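Local coordinates for ulvan Lyase-PL25 (Pseudoalteromonas sp. PLSV, PDB 5UAM), which degrades ulvan, the main cell-wall polysaccharide of green seaweeds of the order Ulvales, as a lyase with a beta-propeller fold, at residues A[166-171]-A[225-230]; A[231-236]-A[266-271]; A[383-388]-A[409-414]. One frame throughout, in Å; residues are numbered along the deposited sequence.

Contact 1. Residues A[166-171]-A[225-230]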
# COMPACT_ATOMS: atom_id res chain seq x y z
N GLN A 166 5.31 4.21 -2.81
CA GLN A 166 5.57 2.80 -3.04
C GLN A 166 6.98 2.73 -3.58
O GLN A 166 7.27 3.29 -4.63
CB GLN A 166 4.54 2.25 -4.01
CG GLN A 166 3.15 2.51 -3.50
CD GLN A 166 2.08 2.07 -4.43
OE1 GLN A 166 2.05 0.91 -4.84
NE2 GLN A 166 1.14 2.95 -4.68
N ALA A 167 7.87 2.09 -2.82
CA ALA A 167 9.29 2.16 -3.12
C ALA A 167 9.82 0.80 -3.54
O ALA A 167 9.60 -0.20 -2.84
CB ALA A 167 10.06 2.64 -1.89
N ILE A 168 10.55 0.77 -4.65
CA ILE A 168 11.05 -0.48 -5.23
C ILE A 168 12.52 -0.30 -5.56
O ILE A 168 12.91 0.71 -6.16
CB ILE A 168 10.25 -0.86 -6.49
CG1 ILE A 168 8.78 -1.01 -6.11
CG2 ILE A 168 10.79 -2.16 -7.10
CD1 ILE A 168 7.89 -1.33 -7.28
N LYS A 169 13.34 -1.27 -5.17
CA LYS A 169 14.75 -1.29 -5.53
C LYS A 169 15.00 -2.45 -6.48
O LYS A 169 14.62 -3.59 -6.20
CB LYS A 169 15.64 -1.46 -4.30
CG LYS A 169 17.13 -1.31 -4.62
CD LYS A 169 18.01 -1.38 -3.39
CE LYS A 169 18.03 -2.74 -2.79
NZ LYS A 169 19.09 -2.83 -1.71
N MET A 170 15.68 -2.17 -7.58
CA MET A 170 15.99 -3.22 -8.54
C MET A 170 17.32 -3.89 -8.20
O MET A 170 18.08 -3.45 -7.33
CB MET A 170 16.03 -2.64 -9.95
CG MET A 170 14.80 -1.83 -10.31
SD MET A 170 13.22 -2.67 -10.02
CE MET A 170 13.27 -3.97 -11.27
N ASP A 171 17.61 -4.99 -8.92
CA ASP A 171 18.82 -5.75 -8.62
C ASP A 171 20.07 -4.91 -8.76
O ASP A 171 21.06 -5.14 -8.06
CB ASP A 171 18.90 -6.99 -9.52
CG ASP A 171 17.81 -8.01 -9.24
OD1 ASP A 171 17.17 -7.93 -8.17
OD2 ASP A 171 17.60 -8.90 -10.10
N ALA A 225 2.12 -0.64 -7.20
CA ALA A 225 3.28 -1.09 -7.95
C ALA A 225 4.12 -2.00 -7.09
O ALA A 225 4.39 -1.71 -5.92
CB ALA A 225 4.13 0.11 -8.37
N GLY A 226 4.58 -3.11 -7.67
CA GLY A 226 5.44 -4.04 -6.98
C GLY A 226 6.42 -4.69 -7.93
O GLY A 226 6.35 -4.51 -9.14
N LYS A 227 7.33 -5.47 -7.37
CA LYS A 227 8.28 -6.21 -8.18
C LYS A 227 7.58 -7.27 -9.01
O LYS A 227 6.63 -7.93 -8.57
CB LYS A 227 9.29 -6.91 -7.29
CG LYS A 227 10.45 -6.05 -6.94
CD LYS A 227 11.46 -6.03 -8.07
CE LYS A 227 12.80 -5.54 -7.58
NZ LYS A 227 13.40 -6.43 -6.55
N GLY A 228 8.05 -7.42 -10.24
CA GLY A 228 7.73 -8.54 -11.07
C GLY A 228 8.88 -9.52 -11.07
O GLY A 228 9.53 -9.74 -10.05
N GLN A 229 9.16 -10.09 -12.23
CA GLN A 229 10.32 -10.94 -12.36
C GLN A 229 11.35 -10.23 -13.22
O GLN A 229 11.02 -9.33 -14.00
CB GLN A 229 9.91 -12.33 -12.89
CG GLN A 229 9.10 -13.07 -11.78
CD GLN A 229 8.26 -14.25 -12.25
OE1 GLN A 229 8.37 -14.68 -13.38
NE2 GLN A 229 7.41 -14.78 -11.35
N GLY A 230 12.62 -10.56 -12.98
CA GLY A 230 13.69 -9.97 -13.76
C GLY A 230 13.83 -8.50 -13.44
O GLY A 230 13.90 -8.09 -12.28
O HOH W 1 15.90 -6.13 -10.92

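Contact 2. Residues A[231-236]-A[266-271]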
# COMPACT_ATOMS: atom_id res chain seq x y z
N ASP A 231 13.85 -7.67 -14.48
CA ASP A 231 13.93 -6.23 -14.31
C ASP A 231 12.58 -5.56 -14.48
O ASP A 231 12.53 -4.36 -14.74
CB ASP A 231 14.97 -5.64 -15.24
CG ASP A 231 16.38 -6.11 -14.90
OD1 ASP A 231 16.72 -6.19 -13.69
OD2 ASP A 231 17.11 -6.43 -15.85
N ASN A 232 11.49 -6.28 -14.26
CA ASN A 232 10.16 -5.72 -14.42
C ASN A 232 9.53 -5.32 -13.09
O ASN A 232 9.76 -5.94 -12.05
CB ASN A 232 9.23 -6.72 -15.09
CG ASN A 232 9.70 -7.07 -16.47
OD1 ASN A 232 10.06 -6.19 -17.24
ND2 ASN A 232 9.75 -8.37 -16.78
N ILE A 233 8.74 -4.25 -13.16
CA ILE A 233 7.83 -3.81 -12.11
C ILE A 233 6.42 -4.00 -12.65
O ILE A 233 6.17 -3.75 -13.83
CB ILE A 233 8.12 -2.34 -11.76
CG1 ILE A 233 9.44 -2.25 -10.97
CG2 ILE A 233 6.94 -1.68 -11.01
CD1 ILE A 233 9.94 -0.83 -10.77
N ILE A 234 5.51 -4.46 -11.81
CA ILE A 234 4.13 -4.71 -12.21
C ILE A 234 3.22 -3.76 -11.45
O ILE A 234 3.53 -3.35 -10.33
CB ILE A 234 3.72 -6.18 -12.01
CG1 ILE A 234 3.83 -6.62 -10.56
CG2 ILE A 234 4.53 -7.08 -12.96
CD1 ILE A 234 3.22 -8.00 -10.31
N VAL A 235 2.14 -3.34 -12.10
CA VAL A 235 1.26 -2.31 -11.55
C VAL A 235 -0.19 -2.72 -11.78
O VAL A 235 -0.60 -2.91 -12.94
CB VAL A 235 1.53 -0.93 -12.18
CG1 VAL A 235 0.68 0.14 -11.49
CG2 VAL A 235 3.03 -0.59 -12.10
N SER A 236 -0.98 -2.79 -10.70
CA SER A 236 -2.42 -2.96 -10.81
C SER A 236 -3.07 -1.66 -10.37
O SER A 236 -2.54 -0.93 -9.53
CB SER A 236 -2.94 -4.13 -9.99
OG SER A 236 -2.59 -3.97 -8.63
N PHE A 266 6.26 -2.72 -16.38
CA PHE A 266 7.28 -1.72 -16.66
C PHE A 266 8.61 -2.44 -16.69
O PHE A 266 9.06 -2.98 -15.68
CB PHE A 266 7.22 -0.68 -15.53
CG PHE A 266 8.34 0.34 -15.49
CD1 PHE A 266 9.06 0.73 -16.61
CD2 PHE A 266 8.64 0.91 -14.28
CE1 PHE A 266 10.07 1.70 -16.50
CE2 PHE A 266 9.64 1.88 -14.16
CZ PHE A 266 10.35 2.26 -15.25
N ASN A 267 9.25 -2.47 -17.86
CA ASN A 267 10.58 -3.03 -17.98
C ASN A 267 11.58 -1.93 -17.63
O ASN A 267 11.73 -0.96 -18.38
CB ASN A 267 10.80 -3.55 -19.40
CG ASN A 267 12.16 -4.18 -19.59
OD1 ASN A 267 13.18 -3.70 -19.08
ND2 ASN A 267 12.20 -5.25 -20.37
N THR A 268 12.23 -2.05 -16.47
CA THR A 268 13.10 -0.97 -16.03
C THR A 268 14.41 -0.89 -16.80
O THR A 268 15.09 0.14 -16.71
CB THR A 268 13.42 -1.09 -14.53
OG1 THR A 268 14.22 -2.27 -14.30
CG2 THR A 268 12.18 -1.11 -13.70
N LYS A 269 14.78 -1.93 -17.56
CA LYS A 269 16.00 -1.87 -18.35
C LYS A 269 15.77 -1.08 -19.63
O LYS A 269 16.58 -0.22 -19.99
CB LYS A 269 16.47 -3.29 -18.65
CG LYS A 269 17.74 -3.37 -19.50
CD LYS A 269 18.13 -4.81 -19.80
CE LYS A 269 17.20 -5.49 -20.82
NZ LYS A 269 17.54 -5.19 -22.25
N THR A 270 14.65 -1.32 -20.30
CA THR A 270 14.36 -0.62 -21.55
C THR A 270 13.55 0.65 -21.35
O THR A 270 13.55 1.52 -22.22
CB THR A 270 13.57 -1.53 -22.49
OG1 THR A 270 12.29 -1.79 -21.91
CG2 THR A 270 14.29 -2.84 -22.71
N GLY A 271 12.85 0.76 -20.22
CA GLY A 271 11.99 1.89 -19.96
C GLY A 271 10.57 1.73 -20.46
O GLY A 271 9.72 2.56 -20.13

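Contact 3. Residues A[383-388]-A[409-414]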
# COMPACT_ATOMS: atom_id res chain seq x y z
N ASN A 383 -17.99 -7.88 16.64
CA ASN A 383 -17.10 -6.76 16.93
C ASN A 383 -15.65 -7.20 17.10
O ASN A 383 -14.83 -6.41 17.57
CB ASN A 383 -17.59 -6.02 18.17
CG ASN A 383 -18.49 -4.86 17.81
OD1 ASN A 383 -19.69 -4.88 18.08
ND2 ASN A 383 -17.91 -3.84 17.19
N ASP A 384 -15.32 -8.42 16.70
CA ASP A 384 -13.97 -8.94 16.83
C ASP A 384 -13.21 -8.79 15.53
O ASP A 384 -13.76 -9.00 14.45
CB ASP A 384 -13.98 -10.42 17.18
CG ASP A 384 -14.56 -10.68 18.54
OD1 ASP A 384 -14.95 -9.71 19.23
OD2 ASP A 384 -14.64 -11.87 18.89
N ALA A 385 -11.92 -8.49 15.65
CA ALA A 385 -11.02 -8.41 14.52
C ALA A 385 -10.33 -9.75 14.33
O ALA A 385 -9.83 -10.33 15.30
CB ALA A 385 -9.97 -7.34 14.80
N VAL A 386 -10.29 -10.24 13.09
CA VAL A 386 -9.67 -11.53 12.78
C VAL A 386 -8.63 -11.31 11.69
O VAL A 386 -8.86 -10.54 10.74
CB VAL A 386 -10.72 -12.57 12.31
CG1 VAL A 386 -10.06 -13.92 12.13
CG2 VAL A 386 -11.90 -12.65 13.30
N LEU A 387 -7.48 -11.96 11.82
CA LEU A 387 -6.46 -12.02 10.77
C LEU A 387 -6.14 -13.50 10.57
O LEU A 387 -5.64 -14.15 11.50
CB LEU A 387 -5.20 -11.24 11.15
CG LEU A 387 -4.10 -11.21 10.09
CD1 LEU A 387 -4.56 -10.45 8.88
CD2 LEU A 387 -2.87 -10.55 10.64
N SER A 388 -6.48 -14.05 9.40
CA SER A 388 -6.33 -15.48 9.20
C SER A 388 -5.91 -15.77 7.76
O SER A 388 -6.08 -14.95 6.86
CB SER A 388 -7.61 -16.23 9.54
OG SER A 388 -8.68 -15.80 8.72
N ASP A 409 -10.83 -9.07 20.38
CA ASP A 409 -12.18 -8.59 20.62
C ASP A 409 -12.21 -7.06 20.60
O ASP A 409 -11.25 -6.39 21.00
CB ASP A 409 -12.67 -9.05 22.00
CG ASP A 409 -12.49 -10.53 22.23
OD1 ASP A 409 -13.03 -11.35 21.46
OD2 ASP A 409 -11.82 -10.91 23.21
N ASN A 410 -13.36 -6.52 20.18
CA ASN A 410 -13.64 -5.10 20.34
C ASN A 410 -12.61 -4.24 19.62
O ASN A 410 -12.16 -3.22 20.14
CB ASN A 410 -13.75 -4.72 21.82
CG ASN A 410 -14.68 -5.63 22.56
OD1 ASN A 410 -14.32 -6.24 23.59
ND2 ASN A 410 -15.91 -5.73 22.08
N ALA A 411 -12.28 -4.63 18.39
CA ALA A 411 -11.23 -3.96 17.65
C ALA A 411 -11.45 -4.21 16.17
O ALA A 411 -12.28 -5.01 15.77
CB ALA A 411 -9.85 -4.51 18.05
N SER A 412 -10.67 -3.49 15.35
CA SER A 412 -10.54 -3.80 13.93
C SER A 412 -9.07 -3.65 13.58
O SER A 412 -8.32 -2.96 14.26
CB SER A 412 -11.38 -2.90 13.03
OG SER A 412 -10.97 -1.55 13.11
N PHE A 413 -8.64 -4.34 12.53
CA PHE A 413 -7.24 -4.35 12.16
C PHE A 413 -6.98 -3.52 10.92
O PHE A 413 -7.74 -3.58 9.94
CB PHE A 413 -6.72 -5.76 11.85
CG PHE A 413 -6.66 -6.70 13.04
CD1 PHE A 413 -6.39 -6.23 14.32
CD2 PHE A 413 -6.80 -8.06 12.87
CE1 PHE A 413 -6.31 -7.09 15.40
CE2 PHE A 413 -6.76 -8.95 13.94
CZ PHE A 413 -6.48 -8.47 15.22
N ALA A 414 -5.90 -2.76 10.95
CA ALA A 414 -5.24 -2.26 9.75
C ALA A 414 -4.04 -3.14 9.51
O ALA A 414 -3.35 -3.52 10.46
CB ALA A 414 -4.80 -0.81 9.98

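Contact 1. Residues A[166-171]-A[225-230]
Lys227 slides past Ile168 and Met170 in the opposite direction. From CB the chain leaves with CG anti to the carbonyl carbon (chi1 -87°), which sets CG 3.9 Å from Ile168 CG2. A bend at chi2 keeps CD on the same methyl, 4.0 Å from Ile168 CG2. CE comes 3.0 Å from Lys169 O and 3.8 Å from Met170 SD. At the tip, NZ stands 3.1 Å from Lys169 O, while the carboxylate of Asp171 is near but beyond salt-bridge range. The two strands run in roughly the same direction, 23° apart, without backbone pairing, consistent with face-to-face packing of beta-propeller sheets. Ile168 fills the space between them: its CD1 reaches over the backbone of Gly226, 3.7 Å from Gly226 CA, where no side chain intervenes. At the other end the Gln166 amide grips the second strand's backbone. Ala225 N donates to Gln166 OE1 at 2.8 Å with an N-H...O angle of 162°; the same oxygen also accepts from His43, and NE2 donates to Ala223 O. This amide is close to Tyr164, the likely proton acceptor of the active site.

Contact 2. Residues A[231-236]-A[266-271]
Thr268 holds OG1 between its backbone N and carbonyl carbon (chi1 67°), which turns the hydroxyl onto Asp231 O, and leaves CG2 facing Ile233. Ile233 in turn carries CG1 anti to its carbonyl carbon (chi1 -73°), on the side where Thr268 lies. Asp231 O therefore accepts twice from one residue, from Thr268 OG1 at 2.7 Å and from Thr268 N at 2.9 Å. Past this double grip the chains pair as antiparallel strands: Ile233 and Phe266 form a hydrogen-bonded pair, with Ile233 N to Phe266 O and Phe266 N to Ile233 O both 2.8 Å. On the sheet face of this pair, Ile233 CD1 packs 3.7 Å from Thr268 CG2, which itself sits above one face of the Phe266 ring, toward the rim. On the reverse face, Asn232 OD1 rests 3.3 Å from Asn267 CA, and the two amide planes stand 80° apart. Asn267 keeps its own oxygen for the turn that follows. OD1 receives Lys269 N at 2.8 Å, an Asx turn, and also Thr270 N, which approaches from above the carbonyl plane. An alanine at Asn267 would probably leave both amides without this acceptor and let the 268-270 turn relax. Strand 232-243 lies between 217-227, where Ile234 pairs with Gly226, and 258-267. Ile234 faces strand 303-311, whereas Phe266 stacks on Trp273 and meets Tyr176 of strand 175-180 edge-to-face.

Contact 3. Residues A[383-388]-A[409-414]
Phe413 offers one ring face to Ala385, whose CB sits 3.5 Å from the ring centroid and only 3° off its normal, a CH-pi contact over the middle of the ring. Chi1 of -68° sets CG anti to the carbonyl carbon, and the ring beyond it meets the 385-387 backbone. Its CE2 comes 3.6 Å from Ala385 O and 3.9 Å from Leu387 CB, while Leu387 N lies at the ring edge, in its plane. The Ala385 methyl also touches the backbone ahead of the ring, its CB 3.4 Å from Ala411 O, an oxygen that accepts from Asn380 ND2. Beyond this apolar patch, Ala411 N donates to Asn383 O at 3.2 Å, holding the connecting segment to the start of strand 384-388. At the exposed end two acids lie side by side: Asp384 OD2 is 3.1 Å from Asp409 OD1. Such closeness would probably raise the proton affinity of one carboxylate, and a long, weak ion pair links Asp384 to Arg407. Residues 409-411 carry the chain from strand 400-408, the outermost strand of its four-stranded sheet, to 412-415, an edge strand of the next propeller sheet, which also takes in strand 30-33, from near the N-terminal end of the chain. Phe413 is wedged between these sheets, touching Thr378 of strand 373-381, Leu406 of 400-408 and Val430 of 428-433.

How the contacts relate
Contacts 1 and 2 adjoin, with centres 8 Å apart, and share a sheet: strands 217-227 and 232-243 are neighbours in it, and Met170 of contact 1 packs on Asp231 and Thr268 of contact 2. Contact 3 lies across the propeller, about 31 Å from contact 1 between centres. Contact 1 is nearest the chain centre, about 14 Å from centre to centre against 18 and 19 Å; contact 3 runs from a buried phenylalanine out to an exposed turn. Contact 2 alone is true strand pairing, with backbone bonds and an Asx turn. Contacts 1 and 3 join strands not paired with each other, mainly through side chains: a glutamine amide near the active site, an isoleucine and a lysine in the first, a phenylalanine face, two crowded carboxylates and one backbone bond in the other.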